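Long-range contact in acetyl-CoA acetyltransferase A (Ascaris suum, PDB 6BJA), which probably acts as a thiolase, transferring acyl groups to acetyl-CoA or coenzyme A in lipid metabolism: residues 311-323 against 368-382. Residues are numbered along the deposited sequence; the frame is centred on the assembly and turned at random.
Sequences GLDEESIALWEIN and LVHALKSDELGVAAI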
loop_
_atom_site.group_PDB
_atom_site.type_symbol
_atom_site.label_atom_id
_atom_site.label_comp_id
_atom_site.label_asym_id
_atom_site.label_seq_id
_atom_site.Cartn_x
_atom_site.Cartn_y
_atom_site.Cartn_z
ATOM N N GLY A 311 -49.231 -18.945 14.334
ATOM C CA GLY A 311 -50.236 -19.268 15.329
ATOM C C GLY A 311 -49.637 -19.822 16.605
ATOM O O GLY A 311 -50.272 -20.609 17.311
ATOM N N LEU A 312 -48.413 -19.401 16.904
ATOM C CA LEU A 312 -47.703 -19.851 18.095
ATOM C C LEU A 312 -47.481 -18.700 19.060
ATOM O O LEU A 312 -47.628 -17.535 18.692
ATOM C CB LEU A 312 -46.357 -20.467 17.706
ATOM C CG LEU A 312 -46.408 -21.709 16.821
ATOM C CD1 LEU A 312 -45.011 -22.088 16.372
ATOM C CD2 LEU A 312 -47.056 -22.863 17.546
ATOM N N ASP A 313 -47.127 -19.018 20.294
ATOM C CA ASP A 313 -46.632 -17.991 21.191
ATOM C C ASP A 313 -45.290 -18.445 21.722
ATOM O O ASP A 313 -44.836 -19.558 21.423
ATOM C CB ASP A 313 -47.627 -17.695 22.318
ATOM C CG ASP A 313 -48.119 -18.939 23.009
ATOM O OD1 ASP A 313 -47.333 -19.900 23.156
ATOM O OD2 ASP A 313 -49.301 -18.946 23.421
ATOM N N GLU A 314 -44.643 -17.562 22.466
ATOM C CA GLU A 314 -43.293 -17.793 22.954
ATOM C C GLU A 314 -43.159 -19.100 23.728
ATOM O O GLU A 314 -42.133 -19.782 23.655
ATOM C CB GLU A 314 -42.857 -16.633 23.846
ATOM C CG GLU A 314 -42.562 -15.344 23.120
ATOM C CD GLU A 314 -43.818 -14.584 22.684
ATOM O OE1 GLU A 314 -44.945 -14.989 23.047
ATOM O OE2 GLU A 314 -43.672 -13.572 21.969
ATOM N N GLU A 315 -44.195 -19.452 24.482
ATOM C CA GLU A 315 -44.154 -20.645 25.323
ATOM C C GLU A 315 -44.131 -21.953 24.529
ATOM O O GLU A 315 -43.734 -22.992 25.059
ATOM C CB GLU A 315 -45.357 -20.640 26.274
ATOM C CG GLU A 315 -45.248 -19.622 27.405
ATOM C CD GLU A 315 -45.286 -18.164 26.947
ATOM O OE1 GLU A 315 -45.991 -17.840 25.960
ATOM O OE2 GLU A 315 -44.606 -17.331 27.595
ATOM N N SER A 316 -44.563 -21.889 23.268
ATOM C CA SER A 316 -44.553 -23.031 22.344
ATOM C C SER A 316 -43.141 -23.487 21.999
ATOM O O SER A 316 -42.955 -24.581 21.473
ATOM C CB SER A 316 -45.251 -22.679 21.024
ATOM O OG SER A 316 -46.504 -22.038 21.203
ATOM N N ILE A 317 -42.165 -22.620 22.249
ATOM C CA ILE A 317 -40.814 -22.789 21.705
ATOM C C ILE A 317 -39.896 -23.363 22.774
ATOM O O ILE A 317 -39.743 -22.801 23.856
ATOM C CB ILE A 317 -40.258 -21.441 21.193
ATOM C CG1 ILE A 317 -41.222 -20.816 20.184
ATOM C CG2 ILE A 317 -38.838 -21.588 20.658
ATOM C CD1 ILE A 317 -41.576 -21.658 18.955
ATOM N N ALA A 318 -39.286 -24.498 22.473
ATOM C CA ALA A 318 -38.429 -25.172 23.434
ATOM C C ALA A 318 -37.082 -24.479 23.623
ATOM O O ALA A 318 -36.591 -24.355 24.746
ATOM C CB ALA A 318 -38.208 -26.614 23.012
ATOM N N LEU A 319 -36.462 -24.081 22.513
ATOM C CA LEU A 319 -35.132 -23.490 22.532
ATOM C C LEU A 319 -35.037 -22.331 21.571
ATOM O O LEU A 319 -35.664 -22.343 20.520
ATOM C CB LEU A 319 -34.060 -24.504 22.143
ATOM C CG LEU A 319 -33.779 -25.630 23.124
ATOM C CD1 LEU A 319 -32.745 -26.558 22.468
ATOM C CD2 LEU A 319 -33.284 -25.133 24.463
ATOM N N TRP A 320 -34.184 -21.389 21.939
ATOM C CA TRP A 320 -33.919 -20.186 21.164
ATOM C C TRP A 320 -32.443 -20.069 20.895
ATOM O O TRP A 320 -31.631 -20.358 21.773
ATOM C CB TRP A 320 -34.381 -18.930 21.914
ATOM C CG TRP A 320 -35.801 -18.934 22.276
ATOM C CD1 TRP A 320 -36.356 -19.520 23.374
ATOM C CD2 TRP A 320 -36.872 -18.301 21.571
ATOM N NE1 TRP A 320 -37.711 -19.310 23.384
ATOM C CE2 TRP A 320 -38.057 -18.577 22.285
ATOM C CE3 TRP A 320 -36.947 -17.563 20.385
ATOM C CZ2 TRP A 320 -39.301 -18.097 21.863
ATOM C CZ3 TRP A 320 -38.179 -17.097 19.974
ATOM C CH2 TRP A 320 -39.339 -17.385 20.699
ATOM N N GLU A 321 -32.103 -19.627 19.676
ATOM C CA GLU A 321 -30.773 -19.121 19.386
ATOM C C GLU A 321 -30.908 -17.672 18.967
ATOM O O GLU A 321 -31.573 -17.386 17.958
ATOM C CB GLU A 321 -30.075 -19.908 18.275
ATOM C CG GLU A 321 -29.554 -21.257 18.693
ATOM C CD GLU A 321 -28.307 -21.198 19.567
ATOM O OE1 GLU A 321 -27.390 -20.404 19.281
ATOM O OE2 GLU A 321 -28.218 -21.983 20.529
ATOM N N ILE A 322 -30.284 -16.778 19.720
ATOM C CA ILE A 322 -30.204 -15.359 19.342
ATOM C C ILE A 322 -28.740 -15.043 19.161
ATOM O O ILE A 322 -27.943 -15.202 20.072
ATOM C CB ILE A 322 -30.855 -14.384 20.391
ATOM C CG1 ILE A 322 -30.599 -12.923 20.028
ATOM C CG2 ILE A 322 -30.335 -14.635 21.807
ATOM C CD1 ILE A 322 -31.227 -12.501 18.731
ATOM N N ASN A 323 -28.342 -14.653 17.954
ATOM C CA ASN A 323 -26.922 -14.467 17.737
ATOM C C ASN A 323 -26.415 -13.316 18.593
ATOM O O ASN A 323 -26.988 -12.217 18.589
ATOM C CB ASN A 323 -26.592 -14.223 16.261
ATOM C CG ASN A 323 -25.091 -14.240 16.000
ATOM O OD1 ASN A 323 -24.514 -13.280 15.472
ATOM N ND2 ASN A 323 -24.457 -15.315 16.381
ATOM N N LEU A 368 -28.847 -24.775 16.831
ATOM C CA LEU A 368 -30.231 -24.976 17.249
ATOM C C LEU A 368 -30.726 -26.382 16.901
ATOM O O LEU A 368 -31.326 -27.062 17.745
ATOM C CB LEU A 368 -31.144 -23.928 16.603
ATOM C CG LEU A 368 -32.627 -24.064 16.933
ATOM C CD1 LEU A 368 -32.871 -23.774 18.411
ATOM C CD2 LEU A 368 -33.457 -23.151 16.057
ATOM N N VAL A 369 -30.517 -26.792 15.652
ATOM C CA VAL A 369 -31.011 -28.071 15.177
ATOM C C VAL A 369 -30.498 -29.171 16.096
ATOM O O VAL A 369 -31.255 -30.048 16.518
ATOM C CB VAL A 369 -30.581 -28.320 13.709
ATOM C CG1 VAL A 369 -30.707 -29.809 13.332
ATOM C CG2 VAL A 369 -31.411 -27.454 12.774
ATOM N N HIS A 370 -29.224 -29.119 16.452
ATOM C CA HIS A 370 -28.639 -30.238 17.175
ATOM C C HIS A 370 -28.843 -30.172 18.695
ATOM O O HIS A 370 -28.596 -31.141 19.394
ATOM C CB HIS A 370 -27.169 -30.342 16.819
ATOM C CG HIS A 370 -26.970 -30.888 15.453
ATOM N ND1 HIS A 370 -27.386 -32.157 15.101
ATOM C CD2 HIS A 370 -26.464 -30.327 14.327
ATOM C CE1 HIS A 370 -27.123 -32.356 13.823
ATOM N NE2 HIS A 370 -26.556 -31.265 13.335
ATOM N N ALA A 371 -29.329 -29.038 19.194
ATOM C CA ALA A 371 -29.694 -28.918 20.611
ATOM C C ALA A 371 -31.149 -29.333 20.861
ATOM O O ALA A 371 -31.487 -29.854 21.933
ATOM C CB ALA A 371 -29.464 -27.493 21.088
ATOM N N LEU A 372 -32.012 -29.094 19.879
ATOM C CA LEU A 372 -33.403 -29.517 19.953
ATOM C C LEU A 372 -33.531 -31.024 20.073
ATOM O O LEU A 372 -32.780 -31.765 19.439
ATOM C CB LEU A 372 -34.176 -29.065 18.721
ATOM C CG LEU A 372 -34.496 -27.575 18.587
ATOM C CD1 LEU A 372 -35.021 -27.279 17.181
ATOM C CD2 LEU A 372 -35.513 -27.118 19.648
ATOM N N LYS A 373 -34.493 -31.462 20.882
ATOM C CA LYS A 373 -34.889 -32.868 20.902
ATOM C C LYS A 373 -36.066 -33.102 19.961
ATOM O O LYS A 373 -36.742 -32.156 19.553
ATOM C CB LYS A 373 -35.238 -33.290 22.332
ATOM C CG LYS A 373 -34.066 -33.135 23.296
ATOM C CD LYS A 373 -34.488 -33.289 24.747
ATOM C CE LYS A 373 -33.443 -32.663 25.670
ATOM N NZ LYS A 373 -32.062 -33.100 25.290
ATOM N N SER A 374 -36.310 -34.358 19.598
ATOM C CA SER A 374 -37.361 -34.676 18.637
ATOM C C SER A 374 -38.711 -34.096 19.054
ATOM O O SER A 374 -39.090 -34.185 20.220
ATOM C CB SER A 374 -37.484 -36.192 18.455
ATOM O OG SER A 374 -36.294 -36.726 17.891
ATOM N N ASP A 375 -39.401 -33.504 18.073
ATOM C CA ASP A 375 -40.736 -32.909 18.201
ATOM C C ASP A 375 -40.708 -31.523 18.839
ATOM O O ASP A 375 -41.744 -30.869 18.923
ATOM C CB ASP A 375 -41.688 -33.827 18.990
ATOM C CG ASP A 375 -41.962 -35.132 18.274
ATOM O OD1 ASP A 375 -42.143 -35.095 17.043
ATOM O OD2 ASP A 375 -42.005 -36.188 18.942
ATOM N N GLU A 376 -39.538 -31.069 19.279
ATOM C CA GLU A 376 -39.423 -29.718 19.818
ATOM C C GLU A 376 -39.357 -28.675 18.712
ATOM O O GLU A 376 -38.837 -28.936 17.622
ATOM C CB GLU A 376 -38.198 -29.587 20.723
ATOM C CG GLU A 376 -38.342 -30.348 22.030
ATOM C CD GLU A 376 -37.209 -30.094 23.010
ATOM O OE1 GLU A 376 -36.088 -29.727 22.580
ATOM O OE2 GLU A 376 -37.434 -30.283 24.232
ATOM N N LEU A 377 -39.898 -27.502 19.031
ATOM C CA LEU A 377 -39.842 -26.329 18.163
ATOM C C LEU A 377 -38.717 -25.418 18.617
ATOM O O LEU A 377 -38.517 -25.203 19.806
ATOM C CB LEU A 377 -41.165 -25.561 18.179
ATOM C CG LEU A 377 -42.381 -26.296 17.618
ATOM C CD1 LEU A 377 -43.591 -25.383 17.705
ATOM C CD2 LEU A 377 -42.154 -26.777 16.188
ATOM N N GLY A 378 -37.974 -24.884 17.647
ATOM C CA GLY A 378 -36.916 -23.946 17.960
ATOM C C GLY A 378 -37.001 -22.725 17.047
ATOM O O GLY A 378 -37.520 -22.779 15.926
ATOM N N VAL A 379 -36.489 -21.609 17.547
ATOM C CA VAL A 379 -36.359 -20.389 16.760
ATOM C C VAL A 379 -34.925 -19.893 16.787
ATOM O O VAL A 379 -34.313 -19.795 17.850
ATOM C CB VAL A 379 -37.292 -19.269 17.265
ATOM C CG1 VAL A 379 -37.060 -17.955 16.479
ATOM C CG2 VAL A 379 -38.718 -19.693 17.119
ATOM N N ALA A 380 -34.382 -19.603 15.605
ATOM C CA ALA A 380 -33.089 -18.955 15.493
ATOM C C ALA A 380 -33.310 -17.573 14.902
ATOM O O ALA A 380 -34.021 -17.434 13.906
ATOM C CB ALA A 380 -32.132 -19.771 14.637
ATOM N N ALA A 381 -32.699 -16.572 15.530
ATOM C CA ALA A 381 -32.843 -15.179 15.109
ATOM C C ALA A 381 -31.511 -14.454 15.125
ATOM O O ALA A 381 -30.657 -14.715 15.964
ATOM C CB ALA A 381 -33.818 -14.478 15.984
ATOM N N ILE A 382 -31.326 -13.550 14.156
ATOM C CA ILE A 382 -30.057 -12.841 14.016
ATOM C C ILE A 382 -30.294 -11.435 13.463
ATOM O O ILE A 382 -31.112 -11.264 12.571
ATOM C CB ILE A 382 -29.082 -13.646 13.113
ATOM C CG1 ILE A 382 -27.704 -13.018 13.049
ATOM C CG2 ILE A 382 -29.684 -13.893 11.732
ATOM C CD1 ILE A 382 -26.639 -14.070 12.575
HETATM O O HOH W 1 -41.460 -27.033 21.474
#
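Leu312 and Leu377 meet tip to tip, CD1 to CD1 at 3.8 Å, two branched apolar ends; Leu312 and Ile317 also touch Leu393 of strand 388-396. One water bridges Ser316 O and Leu377 N where the two segments start to converge. Ile317 crosses Leu377 at about a right angle; with CG1 anti to its carbonyl carbon (chi1 -55°), its CD1 also reaches Val379 CG2. At Ala318 the small methyl lies against the carboxylate carbon of Glu376, while Ala318 N donates to Leu377 O (2.9 Å). Strands 319-322 and 377-382 run parallel, joined by a beta-alpha-beta type crossover in the layered thiolase fold: helix 357-371 packs on the face bearing Leu319 and Glu321, helix 298-310 on the other. Leu319 CD1 touches Ala371 CB (3.7 Å); Gly378, beside it, lacks a CB that would strike Leu372 CD1. The six-membered ring of Trp320 lies alongside Val379, CE3 being 3.6 Å from Val379 CB, and Ile317 CG2 lies above one ring face, offset toward its rim. Glu321 N donates to Val379 O and Glu321 O accepts from Ala381 N, as parallel strands do; its aliphatic CG meets Leu368 CB (3.7 Å). Asn323 N bonds to Ala381 O, and its CB lies against Ile382 CG1, while the side chain also touches His355, predicted to be a proton acceptor.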